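Local coordinates for protein xyloglucan-specific endo-beta-1,4-glucanase BoGH9A (Bacteroides ovatus, PDB 6DHT) that hydrolyses internal beta-1,4-glucosidic linkages in the backbone of xyloglucan, releasing xyloglucan oligosaccharides with retention of the beta-configuration, at residues Q368-P373 and T406-Y411. Sequence-based numbering, arbitrary orientation. Where two conformers were deposited one is given.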
loop_
_atom_site.group_PDB
_atom_site.type_symbol
_atom_site.label_atom_id
_atom_site.label_comp_id
_atom_site.label_asym_id
_atom_site.label_seq_id
_atom_site.Cartn_x
_atom_site.Cartn_y
_atom_site.Cartn_z
ATOM N N GLN A 368 -13.090 -11.778 -15.123
ATOM C CA GLN A 368 -14.338 -11.427 -15.789
ATOM C C GLN A 368 -14.829 -10.055 -15.313
ATOM O O GLN A 368 -15.571 -9.369 -16.018
ATOM C CB GLN A 368 -15.405 -12.508 -15.552
ATOM C CG GLN A 368 -15.059 -13.887 -16.144
ATOM C CD GLN A 368 -14.717 -13.847 -17.629
ATOM O OE1 GLN A 368 -15.408 -13.205 -18.433
ATOM N NE2 GLN A 368 -13.639 -14.534 -18.001
ATOM N N ILE A 369 -14.382 -9.647 -14.125
ATOM C CA ILE A 369 -14.796 -8.394 -13.497
ATOM C C ILE A 369 -13.548 -7.694 -12.919
ATOM O O ILE A 369 -12.524 -8.348 -12.714
ATOM C CB ILE A 369 -15.804 -8.721 -12.388
ATOM C CG1 ILE A 369 -16.520 -7.470 -11.888
ATOM C CG2 ILE A 369 -15.114 -9.449 -11.244
ATOM C CD1 ILE A 369 -17.601 -7.768 -10.843
ATOM N N TYR A 370 -13.612 -6.379 -12.703
ATOM C CA TYR A 370 -12.527 -5.672 -12.019
ATOM C C TYR A 370 -12.771 -5.696 -10.501
ATOM O O TYR A 370 -13.884 -5.436 -10.047
ATOM C CB TYR A 370 -12.406 -4.218 -12.479
ATOM C CG TYR A 370 -11.294 -3.505 -11.766
ATOM C CD1 TYR A 370 -9.997 -3.519 -12.271
ATOM C CD2 TYR A 370 -11.524 -2.857 -10.550
ATOM C CE1 TYR A 370 -8.963 -2.898 -11.592
ATOM C CE2 TYR A 370 -10.497 -2.238 -9.877
ATOM C CZ TYR A 370 -9.221 -2.264 -10.386
ATOM O OH TYR A 370 -8.168 -1.645 -9.741
ATOM N N THR A 371 -11.727 -6.020 -9.739
ATOM C CA THR A 371 -11.745 -5.899 -8.276
ATOM C C THR A 371 -10.466 -5.187 -7.895
ATOM O O THR A 371 -9.463 -5.319 -8.575
ATOM C CB THR A 371 -11.776 -7.263 -7.584
ATOM O OG1 THR A 371 -10.698 -8.063 -8.066
ATOM C CG2 THR A 371 -13.087 -7.976 -7.862
ATOM N N ALA A 372 -10.497 -4.430 -6.804
ATOM C CA ALA A 372 -9.331 -3.660 -6.381
ATOM C C ALA A 372 -8.201 -4.607 -6.021
ATOM O O ALA A 372 -8.446 -5.769 -5.650
ATOM C CB ALA A 372 -9.696 -2.795 -5.176
ATOM N N PRO A 373 -6.951 -4.127 -6.113
ATOM C CA PRO A 373 -5.814 -4.975 -5.746
ATOM C C PRO A 373 -5.768 -5.315 -4.254
ATOM O O PRO A 373 -6.208 -4.520 -3.421
ATOM C CB PRO A 373 -4.602 -4.131 -6.190
ATOM C CG PRO A 373 -5.085 -2.722 -6.131
ATOM C CD PRO A 373 -6.530 -2.791 -6.567
ATOM N N THR A 406 -13.345 -1.656 -19.859
ATOM C CA THR A 406 -14.787 -1.663 -19.645
ATOM C C THR A 406 -15.130 -2.138 -18.234
ATOM O O THR A 406 -15.969 -1.535 -17.561
ATOM C CB THR A 406 -15.486 -2.536 -20.703
ATOM O OG1 THR A 406 -15.265 -1.934 -21.976
ATOM C CG2 THR A 406 -16.978 -2.625 -20.462
ATOM N N GLU A 407 -14.475 -3.197 -17.771
ATOM C CA GLU A 407 -14.749 -3.728 -16.440
ATOM C C GLU A 407 -14.277 -2.768 -15.364
ATOM O O GLU A 407 -14.980 -2.570 -14.369
ATOM C CB GLU A 407 -14.129 -5.103 -16.245
ATOM C CG GLU A 407 -14.825 -6.214 -17.047
ATOM C CD GLU A 407 -16.352 -6.207 -16.887
ATOM O OE1 GLU A 407 -16.840 -6.131 -15.730
ATOM O OE2 GLU A 407 -17.066 -6.258 -17.920
ATOM N N LEU A 408 -13.143 -2.109 -15.571
ATOM C CA LEU A 408 -12.680 -1.114 -14.595
ATOM C C LEU A 408 -13.701 0.014 -14.459
ATOM O O LEU A 408 -14.016 0.480 -13.336
ATOM C CB LEU A 408 -11.341 -0.537 -14.997
ATOM C CG LEU A 408 -10.844 0.696 -14.235
ATOM C CD1 LEU A 408 -10.569 0.397 -12.805
ATOM C CD2 LEU A 408 -9.615 1.266 -14.896
ATOM N N LEU A 409 -14.266 0.449 -15.572
ATOM C CA LEU A 409 -15.195 1.575 -15.560
ATOM C C LEU A 409 -16.536 1.190 -14.957
ATOM O O LEU A 409 -17.201 2.031 -14.329
ATOM C CB LEU A 409 -15.378 2.122 -16.963
ATOM C CG LEU A 409 -14.082 2.711 -17.516
ATOM C CD1 LEU A 409 -14.350 3.296 -18.891
ATOM C CD2 LEU A 409 -13.468 3.772 -16.610
ATOM N N LYS A 410 -16.936 -0.057 -15.137
ATOM C CA LYS A 410 -18.164 -0.565 -14.539
ATOM C C LYS A 410 -18.029 -0.548 -13.027
ATOM O O LYS A 410 -18.958 -0.160 -12.309
ATOM C CB LYS A 410 -18.444 -1.993 -14.994
ATOM C CG LYS A 410 -19.076 -2.102 -16.352
ATOM C CD LYS A 410 -19.490 -3.549 -16.607
ATOM C CE LYS A 410 -19.891 -3.761 -18.054
ATOM N NZ LYS A 410 -20.005 -5.206 -18.409
ATOM N N TYR A 411 -16.876 -1.001 -12.544
ATOM C CA TYR A 411 -16.560 -0.982 -11.122
ATOM C C TYR A 411 -16.570 0.453 -10.619
ATOM O O TYR A 411 -17.196 0.722 -9.579
ATOM C CB TYR A 411 -15.202 -1.650 -10.869
ATOM C CG TYR A 411 -14.562 -1.324 -9.539
ATOM C CD1 TYR A 411 -13.736 -0.233 -9.420
ATOM C CD2 TYR A 411 -14.751 -2.131 -8.451
ATOM C CE1 TYR A 411 -13.130 0.066 -8.219
ATOM C CE2 TYR A 411 -14.160 -1.844 -7.246
ATOM C CZ TYR A 411 -13.344 -0.738 -7.148
ATOM O OH TYR A 411 -12.750 -0.455 -5.932
HETATM O O HOH W 1 -16.087 -4.745 -13.370
#
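Tyr370 drops its ring from the loop between helices 356-364 and 379-386 onto helix 395-416, where Leu408 and Tyr411 receive it. CG stands anti to the backbone N (chi1 180°), which sets this atom against Leu408 CA. Leu408 CD1 sits squarely over the middle of one face, 3.7 Å from the centroid of the Tyr370 ring, a CH-pi contact. Against Tyr411 the same ring turns its edge: Tyr370 CD2 presses on the Tyr411 face, 3.5 Å from Tyr411 CG, off centre toward the rim, in an edge-to-face pair with planes at 61°. Ala380, Ile383 and Phe384 of helix 379-386 also touch the Tyr370 side chain, and its hydroxyl is hydrogen-bonded to Ser450 of helix 439-458. An alanine in place of Tyr370 would probably leave Leu408 CD1 and the Tyr411 face without their aromatic partner and Ser450 without this hydroxyl.

Toward Gln368 and Ile369 the packing gives way to a wetter, more exposed margin. One water accepts from Tyr370 N at 3.0 Å and donates both to Glu407 O and to Glu407 OE1, the latter at 2.8 Å. Glu407 OE2 takes a salt bridge from Lys410 NZ at 3.2 Å, one helical turn on. Loop and helix thus join within the glycosyl hydrolase family 9 domain through packing around the buried Tyr370 ring, while the polar link between them runs through a water and the glutamate's charge is probably offset by Lys410 of its own helix.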